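Local coordinates for protein transcription elongation factor SPT6 (Candida glabrata, PDB 3PJP) that binds the phosphorylated C-terminal repeat domain of RNA polymerase II through its tandem SH2 domain and probably acts as a histone chaperone during transcription elongation, at residues 107-112 with 133-138; 146-151 with 159-164. All coordinates share one frame; numbering follows the deposited sequence.

Contact 1: residues 107-112 with 133-138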
ATOM      1  N   ASN A 107      -5.147 -10.537   8.480  1.00 18.22           N
ATOM      2  CA  ASN A 107      -6.460 -10.391   9.093  1.00 22.55           C
ATOM      3  C   ASN A 107      -7.438 -11.469   8.648  1.00 21.93           C
ATOM      4  O   ASN A 107      -7.385 -11.932   7.507  1.00 21.37           O
ATOM      5  CB  ASN A 107      -7.042  -9.016   8.807  1.00 21.51           C
ATOM      6  CG  ASN A 107      -8.171  -8.667   9.758  1.00 22.28           C
ATOM      7  OD1 ASN A 107      -9.342  -8.879   9.447  1.00 24.48           O
ATOM      8  ND2 ASN A 107      -7.819  -8.169  10.939  1.00 23.08           N
ATOM      9  N   GLU A 108      -8.331 -11.877   9.543  1.00 22.70           N
ATOM     10  CA  GLU A 108      -9.274 -12.944   9.212  1.00 22.30           C
ATOM     11  C   GLU A 108     -10.196 -12.571   8.063  1.00 23.34           C
ATOM     12  O   GLU A 108     -10.774 -13.449   7.410  1.00 26.05           O
ATOM     13  CB  GLU A 108     -10.102 -13.367  10.429  1.00 32.55           C
ATOM     14  CG  GLU A 108     -10.894 -12.251  11.077  1.00 38.07           C
ATOM     15  CD  GLU A 108     -11.737 -12.745  12.241  1.00 53.06           C
ATOM     16  OE1 GLU A 108     -11.927 -13.977  12.361  1.00 48.58           O
ATOM     17  OE2 GLU A 108     -12.206 -11.899  13.037  1.00 61.35           O
ATOM     18  N   LYS A 109     -10.343 -11.274   7.814  1.00 24.05           N
ATOM     19  CA  LYS A 109     -11.191 -10.831   6.720  1.00 23.83           C
ATOM     20  C   LYS A 109     -10.420 -10.549   5.432  1.00 21.50           C
ATOM     21  O   LYS A 109     -10.990 -10.046   4.461  1.00 24.30           O
ATOM     22  CB  LYS A 109     -12.037  -9.626   7.136  1.00 24.45           C
ATOM     23  CG  LYS A 109     -13.021  -9.943   8.253  1.00 31.19           C
ATOM     24  CD  LYS A 109     -14.085  -8.865   8.390  1.00 38.47           C
ATOM     25  CE  LYS A 109     -14.998  -9.146   9.578  1.00 42.18           C
ATOM     26  NZ  LYS A 109     -14.244  -9.134  10.869  1.00 47.95           N
ATOM     27  N   PHE A 110      -9.134 -10.885   5.407  1.00 21.01           N
ATOM     28  CA  PHE A 110      -8.387 -10.771   4.167  1.00 18.96           C
ATOM     29  C   PHE A 110      -8.573 -12.016   3.314  1.00 18.86           C
ATOM     30  O   PHE A 110      -8.408 -13.141   3.786  1.00 20.32           O
ATOM     31  CB  PHE A 110      -6.888 -10.543   4.409  1.00 19.24           C
ATOM     32  CG  PHE A 110      -6.095 -10.499   3.135  1.00 19.16           C
ATOM     33  CD1 PHE A 110      -6.036  -9.334   2.384  1.00 22.31           C
ATOM     34  CD2 PHE A 110      -5.478 -11.641   2.652  1.00 19.62           C
ATOM     35  CE1 PHE A 110      -5.335  -9.300   1.188  1.00 20.78           C
ATOM     36  CE2 PHE A 110      -4.765 -11.614   1.459  1.00 22.52           C
ATOM     37  CZ  PHE A 110      -4.695 -10.439   0.727  1.00 17.42           C
ATOM     38  N   LYS A 111      -8.925 -11.813   2.052  1.00 19.09           N
ATOM     39  CA  LYS A 111      -9.074 -12.933   1.128  1.00 21.81           C
ATOM     40  C   LYS A 111      -7.973 -12.917   0.092  1.00 20.74           C
ATOM     41  O   LYS A 111      -7.702 -11.889  -0.534  1.00 22.87           O
ATOM     42  CB  LYS A 111     -10.424 -12.884   0.424  1.00 22.21           C
ATOM     43  CG  LYS A 111     -11.596 -13.261   1.297  1.00 22.69           C
ATOM     44  CD  LYS A 111     -11.486 -14.691   1.785  1.00 27.62           C
ATOM     45  CE  LYS A 111     -12.763 -15.117   2.498  1.00 36.33           C
ATOM     46  NZ  LYS A 111     -12.648 -16.479   3.089  1.00 41.01           N
ATOM     47  N   ALA A 112      -7.315 -14.054  -0.070  1.00 22.84           N
ATOM     48  CA  ALA A 112      -6.389 -14.195  -1.163  1.00 26.91           C
ATOM     49  C   ALA A 112      -7.305 -14.451  -2.342  1.00 28.62           C
ATOM     50  O   ALA A 112      -8.420 -14.950  -2.175  1.00 38.03           O
ATOM     51  CB  ALA A 112      -5.444 -15.367  -0.931  1.00 32.65           C
ATOM     52  N   SER A 133     -24.754  -8.899   6.904  1.00 30.20           N
ATOM     53  CA  SER A 133     -23.790  -8.124   6.144  1.00 27.10           C
ATOM     54  C   SER A 133     -22.479  -8.900   6.085  1.00 27.25           C
ATOM     55  O   SER A 133     -22.184  -9.707   6.963  1.00 26.70           O
ATOM     56  CB  SER A 133     -23.575  -6.758   6.792  1.00 29.22           C
ATOM     57  OG  SER A 133     -23.047  -6.899   8.102  1.00 27.70           O
ATOM     58  N   VAL A 134     -21.693  -8.665   5.043  1.00 21.32           N
ATOM     59  CA  VAL A 134     -20.382  -9.285   4.951  1.00 21.11           C
ATOM     60  C   VAL A 134     -19.434  -8.313   4.279  1.00 19.65           C
ATOM     61  O   VAL A 134     -19.858  -7.465   3.492  1.00 19.20           O
ATOM     62  CB  VAL A 134     -20.424 -10.625   4.187  1.00 24.72           C
ATOM     63  CG1 VAL A 134     -20.724 -10.394   2.712  1.00 23.39           C
ATOM     64  CG2 VAL A 134     -19.119 -11.385   4.357  1.00 28.27           C
ATOM     65  N   TYR A 135     -18.153  -8.417   4.615  1.00 19.97           N
ATOM     66  CA  TYR A 135     -17.129  -7.642   3.927  1.00 24.41           C
ATOM     67  C   TYR A 135     -15.768  -8.321   4.001  1.00 19.29           C
ATOM     68  O   TYR A 135     -15.437  -8.972   4.996  1.00 21.67           O
ATOM     69  CB  TYR A 135     -17.055  -6.203   4.459  1.00 24.81           C
ATOM     70  CG  TYR A 135     -16.512  -6.032   5.869  1.00 22.28           C
ATOM     71  CD1 TYR A 135     -15.186  -5.685   6.083  1.00 23.71           C
ATOM     72  CD2 TYR A 135     -17.341  -6.168   6.978  1.00 21.19           C
ATOM     73  CE1 TYR A 135     -14.689  -5.504   7.368  1.00 27.81           C
ATOM     74  CE2 TYR A 135     -16.851  -5.988   8.268  1.00 27.87           C
ATOM     75  CZ  TYR A 135     -15.526  -5.656   8.450  1.00 29.60           C
ATOM     76  OH  TYR A 135     -15.031  -5.475   9.719  1.00 30.01           O
ATOM     77  N   TYR A 136     -14.993  -8.168   2.933  1.00 18.77           N
ATOM     78  CA  TYR A 136     -13.643  -8.712   2.853  1.00 19.30           C
ATOM     79  C   TYR A 136     -12.691  -7.696   2.244  1.00 19.53           C
ATOM     80  O   TYR A 136     -13.114  -6.822   1.490  1.00 17.63           O
ATOM     81  CB  TYR A 136     -13.638  -9.982   2.010  1.00 19.15           C
ATOM     82  CG  TYR A 136     -14.409 -11.106   2.647  1.00 22.91           C
ATOM     83  CD1 TYR A 136     -14.022 -11.624   3.875  1.00 26.30           C
ATOM     84  CD2 TYR A 136     -15.528 -11.647   2.025  1.00 30.00           C
ATOM     85  CE1 TYR A 136     -14.731 -12.657   4.470  1.00 31.82           C
ATOM     86  CE2 TYR A 136     -16.238 -12.679   2.606  1.00 32.12           C
ATOM     87  CZ  TYR A 136     -15.837 -13.178   3.830  1.00 31.98           C
ATOM     88  OH  TYR A 136     -16.544 -14.203   4.413  1.00 38.95           O
ATOM     89  N   PHE A 137     -11.409  -7.810   2.592  1.00 18.78           N
ATOM     90  CA  PHE A 137     -10.338  -7.081   1.924  1.00 16.50           C
ATOM     91  C   PHE A 137      -9.610  -8.062   1.026  1.00 16.58           C
ATOM     92  O   PHE A 137      -9.494  -9.247   1.357  1.00 17.20           O
ATOM     93  CB  PHE A 137      -9.342  -6.516   2.950  1.00 17.72           C
ATOM     94  CG  PHE A 137      -9.955  -5.586   3.950  1.00 16.04           C
ATOM     95  CD1 PHE A 137     -10.178  -4.255   3.637  1.00 18.53           C
ATOM     96  CD2 PHE A 137     -10.300  -6.040   5.211  1.00 21.34           C
ATOM     97  CE1 PHE A 137     -10.738  -3.395   4.563  1.00 21.19           C
ATOM     98  CE2 PHE A 137     -10.864  -5.181   6.143  1.00 20.73           C
ATOM     99  CZ  PHE A 137     -11.078  -3.863   5.822  1.00 18.25           C
ATOM    100  N   SER A 138      -9.130  -7.573  -0.114  1.00 15.88           N
ATOM    101  CA  SER A 138      -8.269  -8.361  -0.990  1.00 12.96           C
ATOM    102  C   SER A 138      -7.262  -7.461  -1.711  1.00 13.65           C
ATOM    103  O   SER A 138      -7.405  -6.242  -1.742  1.00 17.42           O
ATOM    104  CB  SER A 138      -9.115  -9.161  -1.991  1.00 15.10           C
ATOM    105  OG  SER A 138      -9.861  -8.291  -2.814  1.00 17.55           O
TER
HETATM  106  O   HOH W   1     -15.824  -6.913  11.916  1.00 39.74           O
HETATM  107  O   HOH W   2     -14.676 -16.034   5.402  1.00 43.90           O
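Lys-111 rises from the short edge strand 110-111 beside the ring of Tyr-136, the two side chains lying alongside each other and pointing the same way. Its CB sits near the carbonyl of Phe-137. CG, anti to the carbonyl carbon, rests against the root of the tyrosine ring, 3.8 Å from Tyr-136 CG. The chain then bends at chi2 (-62°) and runs extended, which lays Lys-111 CE over one ring face, 3.7 Å from Tyr-136 CE1, as a CH-pi contact. Lys-111 NZ ends off-centre above the ring in a long cation-pi approach, 5.0 Å from the Tyr-136 centroid, and a water joins it to Tyr-136 OH. Phe-121 of helix 115-128 meets both partners.

Lys-109 repeats the theme against Tyr-135, crossing it obliquely. Lys-109 CD lies over the ring face, 3.5 Å from Tyr-135 CZ, and a bend at chi4 turns NZ toward a second water shared with Tyr-135 OH.

Between these pairs, on opposite sheet faces, the backbones run parallel, joined by a beta-alpha-beta crossover through helix 115-128 at the edge of the second SH2 fold. Phe-137 N donates to Lys-109 O (2.9 Å), and Lys-111 N gives a nearly straight bond to Phe-137 O (2.7 Å), so the backbone N and O of Phe-137 are both gripped by segment 107-112. An Asx turn, with Asn-107 OD1 accepting from Lys-109 N, overlaps a type I turn that leads into the strand.

Lysine suits both places because its methylenes pack on aromatic faces while its ammonium reaches water; the positive charges are probably eased by solvent and tyrosine rings.

Contact 2: residues 146-151 with 159-164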
ATOM      1  N   TRP A 146      -2.668  -1.016  -3.372  1.00 16.51           N
ATOM      2  CA  TRP A 146      -4.095  -0.817  -3.088  1.00 13.36           C
ATOM      3  C   TRP A 146      -4.723  -2.139  -2.682  1.00 14.26           C
ATOM      4  O   TRP A 146      -4.226  -3.209  -3.028  1.00 17.41           O
ATOM      5  CB  TRP A 146      -4.843  -0.249  -4.298  1.00 12.92           C
ATOM      6  CG  TRP A 146      -4.579   1.203  -4.577  1.00 12.76           C
ATOM      7  CD1 TRP A 146      -3.555   1.724  -5.310  1.00 12.49           C
ATOM      8  CD2 TRP A 146      -5.365   2.308  -4.144  1.00 13.40           C
ATOM      9  NE1 TRP A 146      -3.651   3.094  -5.355  1.00 15.99           N
ATOM     10  CE2 TRP A 146      -4.762   3.475  -4.649  1.00 13.44           C
ATOM     11  CE3 TRP A 146      -6.527   2.426  -3.376  1.00 12.62           C
ATOM     12  CZ2 TRP A 146      -5.276   4.746  -4.403  1.00 15.08           C
ATOM     13  CZ3 TRP A 146      -7.029   3.690  -3.122  1.00 17.33           C
ATOM     14  CH2 TRP A 146      -6.402   4.833  -3.632  1.00 14.98           C
ATOM     15  N   PHE A 147      -5.823  -2.032  -1.940  1.00 14.10           N
ATOM     16  CA  PHE A 147      -6.642  -3.155  -1.554  1.00 13.99           C
ATOM     17  C   PHE A 147      -8.068  -2.856  -2.014  1.00 15.98           C
ATOM     18  O   PHE A 147      -8.483  -1.684  -2.101  1.00 13.20           O
ATOM     19  CB  PHE A 147      -6.657  -3.314  -0.035  1.00 16.83           C
ATOM     20  CG  PHE A 147      -5.347  -3.759   0.537  1.00 23.94           C
ATOM     21  CD1 PHE A 147      -5.116  -5.099   0.800  1.00 22.76           C
ATOM     22  CD2 PHE A 147      -4.355  -2.841   0.812  1.00 33.71           C
ATOM     23  CE1 PHE A 147      -3.906  -5.520   1.329  1.00 23.81           C
ATOM     24  CE2 PHE A 147      -3.140  -3.253   1.344  1.00 35.11           C
ATOM     25  CZ  PHE A 147      -2.922  -4.598   1.598  1.00 22.33           C
ATOM     26  N   TYR A 148      -8.820  -3.910  -2.301  1.00 13.55           N
ATOM     27  CA  TYR A 148     -10.262  -3.758  -2.434  1.00 15.31           C
ATOM     28  C   TYR A 148     -10.930  -3.968  -1.083  1.00 16.60           C
ATOM     29  O   TYR A 148     -10.455  -4.751  -0.260  1.00 18.49           O
ATOM     30  CB  TYR A 148     -10.848  -4.762  -3.423  1.00 15.66           C
ATOM     31  CG  TYR A 148     -10.265  -4.705  -4.799  1.00 16.94           C
ATOM     32  CD1 TYR A 148     -10.475  -3.607  -5.624  1.00 17.13           C
ATOM     33  CD2 TYR A 148      -9.512  -5.763  -5.284  1.00 17.52           C
ATOM     34  CE1 TYR A 148      -9.942  -3.571  -6.904  1.00 20.25           C
ATOM     35  CE2 TYR A 148      -8.972  -5.736  -6.551  1.00 21.32           C
ATOM     36  CZ  TYR A 148      -9.188  -4.644  -7.361  1.00 22.81           C
ATOM     37  OH  TYR A 148      -8.642  -4.646  -8.631  1.00 22.12           O
ATOM     38  N   LEU A 149     -12.018  -3.241  -0.858  1.00 13.29           N
ATOM     39  CA  LEU A 149     -12.917  -3.479   0.256  1.00 14.72           C
ATOM     40  C   LEU A 149     -14.267  -3.774  -0.379  1.00 14.80           C
ATOM     41  O   LEU A 149     -14.913  -2.879  -0.910  1.00 16.48           O
ATOM     42  CB  LEU A 149     -13.000  -2.238   1.142  1.00 17.23           C
ATOM     43  CG  LEU A 149     -14.093  -2.098   2.208  1.00 19.69           C
ATOM     44  CD1 LEU A 149     -14.338  -3.380   2.994  1.00 22.97           C
ATOM     45  CD2 LEU A 149     -13.717  -0.971   3.153  1.00 23.06           C
ATOM     46  N   ILE A 150     -14.661  -5.042  -0.352  1.00 12.94           N
ATOM     47  CA  ILE A 150     -15.844  -5.507  -1.080  1.00 12.08           C
ATOM     48  C   ILE A 150     -16.869  -5.952  -0.042  1.00 15.22           C
ATOM     49  O   ILE A 150     -16.541  -6.709   0.876  1.00 16.85           O
ATOM     50  CB  ILE A 150     -15.495  -6.674  -2.010  1.00 14.11           C
ATOM     51  CG1 ILE A 150     -14.237  -6.339  -2.826  1.00 20.37           C
ATOM     52  CG2 ILE A 150     -16.681  -7.021  -2.923  1.00 14.99           C
ATOM     53  CD1 ILE A 150     -13.795  -7.432  -3.770  1.00 23.42           C
ATOM     54  N   PHE A 151     -18.097  -5.461  -0.175  1.00 13.85           N
ATOM     55  CA  PHE A 151     -19.108  -5.634   0.872  1.00 16.18           C
ATOM     56  C   PHE A 151     -20.537  -5.654   0.340  1.00 17.31           C
ATOM     57  O   PHE A 151     -20.825  -5.159  -0.747  1.00 16.94           O
ATOM     58  CB  PHE A 151     -18.965  -4.554   1.966  1.00 17.87           C
ATOM     59  CG  PHE A 151     -19.163  -3.141   1.476  1.00 16.68           C
ATOM     60  CD1 PHE A 151     -20.378  -2.506   1.635  1.00 20.39           C
ATOM     61  CD2 PHE A 151     -18.129  -2.441   0.878  1.00 21.38           C
ATOM     62  CE1 PHE A 151     -20.568  -1.203   1.199  1.00 18.24           C
ATOM     63  CE2 PHE A 151     -18.313  -1.124   0.443  1.00 18.96           C
ATOM     64  CZ  PHE A 151     -19.545  -0.510   0.610  1.00 18.05           C
ATOM     65  N   LEU A 159     -23.953  -5.186  -3.947  1.00 19.35           N
ATOM     66  CA  LEU A 159     -22.540  -5.359  -3.611  1.00 21.10           C
ATOM     67  C   LEU A 159     -21.785  -4.115  -4.064  1.00 18.34           C
ATOM     68  O   LEU A 159     -22.016  -3.603  -5.160  1.00 20.22           O
ATOM     69  CB  LEU A 159     -21.976  -6.608  -4.287  1.00 20.89           C
ATOM     70  CG  LEU A 159     -20.477  -6.893  -4.122  1.00 22.52           C
ATOM     71  CD1 LEU A 159     -20.207  -8.391  -4.127  1.00 22.37           C
ATOM     72  CD2 LEU A 159     -19.650  -6.188  -5.193  1.00 17.04           C
ATOM     73  N   TYR A 160     -20.888  -3.623  -3.213  1.00 16.93           N
ATOM     74  CA  TYR A 160     -20.090  -2.450  -3.537  1.00 17.14           C
ATOM     75  C   TYR A 160     -18.612  -2.751  -3.393  1.00 15.15           C
ATOM     76  O   TYR A 160     -18.217  -3.648  -2.653  1.00 14.89           O
ATOM     77  CB  TYR A 160     -20.429  -1.285  -2.619  1.00 17.20           C
ATOM     78  CG  TYR A 160     -21.845  -0.769  -2.776  1.00 16.22           C
ATOM     79  CD1 TYR A 160     -22.167   0.124  -3.791  1.00 18.38           C
ATOM     80  CD2 TYR A 160     -22.845  -1.162  -1.898  1.00 21.01           C
ATOM     81  CE1 TYR A 160     -23.464   0.610  -3.931  1.00 19.88           C
ATOM     82  CE2 TYR A 160     -24.144  -0.679  -2.022  1.00 19.29           C
ATOM     83  CZ  TYR A 160     -24.441   0.203  -3.046  1.00 22.02           C
ATOM     84  OH  TYR A 160     -25.726   0.680  -3.179  1.00 23.69           O
ATOM     85  N   ILE A 161     -17.806  -1.980  -4.106  1.00 15.18           N
ATOM     86  CA  ILE A 161     -16.366  -2.100  -4.016  1.00 14.23           C
ATOM     87  C   ILE A 161     -15.801  -0.743  -3.695  1.00 11.10           C
ATOM     88  O   ILE A 161     -15.919   0.199  -4.485  1.00 13.74           O
ATOM     89  CB  ILE A 161     -15.740  -2.646  -5.329  1.00 15.99           C
ATOM     90  CG1 ILE A 161     -16.277  -4.051  -5.621  1.00 18.88           C
ATOM     91  CG2 ILE A 161     -14.212  -2.655  -5.232  1.00 18.59           C
ATOM     92  CD1 ILE A 161     -15.692  -4.695  -6.853  1.00 23.27           C
ATOM     93  N   TRP A 162     -15.191  -0.638  -2.516  1.00 16.46           N
ATOM     94  CA  TRP A 162     -14.439   0.552  -2.150  1.00 18.75           C
ATOM     95  C   TRP A 162     -12.941   0.266  -2.246  1.00 16.75           C
ATOM     96  O   TRP A 162     -12.528  -0.874  -2.459  1.00 15.44           O
ATOM     97  CB  TRP A 162     -14.810   1.018  -0.746  1.00 14.13           C
ATOM     98  CG  TRP A 162     -16.172   1.655  -0.678  1.00 13.54           C
ATOM     99  CD1 TRP A 162     -17.065   1.817  -1.712  1.00 14.94           C
ATOM    100  CD2 TRP A 162     -16.816   2.173   0.491  1.00 17.12           C
ATOM    101  NE1 TRP A 162     -18.206   2.420  -1.248  1.00 18.45           N
ATOM    102  CE2 TRP A 162     -18.078   2.653   0.097  1.00 17.89           C
ATOM    103  CE3 TRP A 162     -16.434   2.297   1.832  1.00 19.25           C
ATOM    104  CZ2 TRP A 162     -18.974   3.241   1.004  1.00 17.45           C
ATOM    105  CZ3 TRP A 162     -17.314   2.880   2.729  1.00 17.94           C
ATOM    106  CH2 TRP A 162     -18.572   3.348   2.312  1.00 21.33           C
ATOM    107  N   ASN A 163     -12.122   1.301  -2.081  1.00 12.93           N
ATOM    108  CA  ASN A 163     -10.697   1.170  -2.360  1.00 13.55           C
ATOM    109  C   ASN A 163      -9.893   1.683  -1.182  1.00 14.60           C
ATOM    110  O   ASN A 163     -10.196   2.741  -0.647  1.00 15.99           O
ATOM    111  CB  ASN A 163     -10.332   1.945  -3.618  1.00 15.01           C
ATOM    112  CG  ASN A 163     -11.042   1.404  -4.854  1.00 16.02           C
ATOM    113  OD1 ASN A 163     -10.632   0.392  -5.422  1.00 18.99           O
ATOM    114  ND2 ASN A 163     -12.123   2.060  -5.253  1.00 17.63           N
ATOM    115  N   VAL A 164      -8.867   0.927  -0.801  1.00 10.94           N
ATOM    116  CA  VAL A 164      -8.064   1.261   0.370  1.00 12.53           C
ATOM    117  C   VAL A 164      -6.607   1.332  -0.067  1.00 13.55           C
ATOM    118  O   VAL A 164      -6.107   0.406  -0.705  1.00 16.19           O
ATOM    119  CB  VAL A 164      -8.207   0.189   1.466  1.00 12.18           C
ATOM    120  CG1 VAL A 164      -7.249   0.472   2.619  1.00 14.78           C
ATOM    121  CG2 VAL A 164      -9.638   0.133   1.993  1.00 13.94           C
TER
HETATM  122  O   HOH W   3      -8.177  -0.700  -4.811  1.00 15.28           O
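The beta hairpin of strands 146-152 and 159-166 forms the middle of the mixed sheet in the second SH2 fold of the tandem. Its antiparallel register sets Phe-147, Leu-149 and Phe-151 in hydrogen-bonded pairs with Val-164, Trp-162 and Tyr-160, six N-H to O bonds in all; the shortest runs from Phe-147 N to Val-164 O (2.7 Å).

These six side chains share one sheet face, and an aromatic cluster gathers at its Phe-151 end. Phe-151 CG takes the crowded position between backbone N and carbonyl carbon (chi1 62°), which swings the ring across the neighbouring strand. Its edge then meets the face of Trp-162 in a T-shaped stack with planes at 76°, and Phe-151 CZ stands 3.5 Å from Trp-162 CE2. Tyr-160 CB covers a face of the same phenyl, 3.4 Å from Phe-151 CZ, while the Phe-151 and Tyr-160 rings, near parallel, are displaced well past each other. Phe-188 of the C-terminal helix 181-191 adds another edge-to-face partner to Phe-151. Farther along, Leu-149 CB touches Val-164 CG2, and Leu-173 of the next strand meets both.

The other face carries Tyr-148, Ile-150, Ile-161 and Asn-163. Ile-150 CG2 packs on Leu-159 CD2 (3.8 Å), and its branched carbons suit a place under helix 115-128, where Val-118 and Ile-122 touch it. Asn-163, an exposed residue on this face, has an amide that can use solvent: one water donates both to Asn-163 OD1 (2.8 Å) and to Phe-147 O (2.9 Å).

How the contacts relate
Both contacts belong to one mixed sheet, contact 1 at its edge and contact 2 in its interior, and strand 134-139 touches strand 146-152 directly: Ser-138 O lies 2.8 Å from Tyr-148 N, and Tyr-136 N 3.0 Å from Ile-150 O, both probable hydrogen bonds. Their centres are about 10 Å apart. Contact 1 is parallel, closes a beta-alpha-beta unit, and makes just two backbone bonds; contact 2 is an antiparallel hairpin with three times as many. Helices 115-128 and 181-191 reach both. Each mixes buried and surface residues, but at the edge charged lysines pack their methylenes on tyrosine rings and reach water, whereas in the hairpin uncharged, mainly aromatic and aliphatic side chains meet one another.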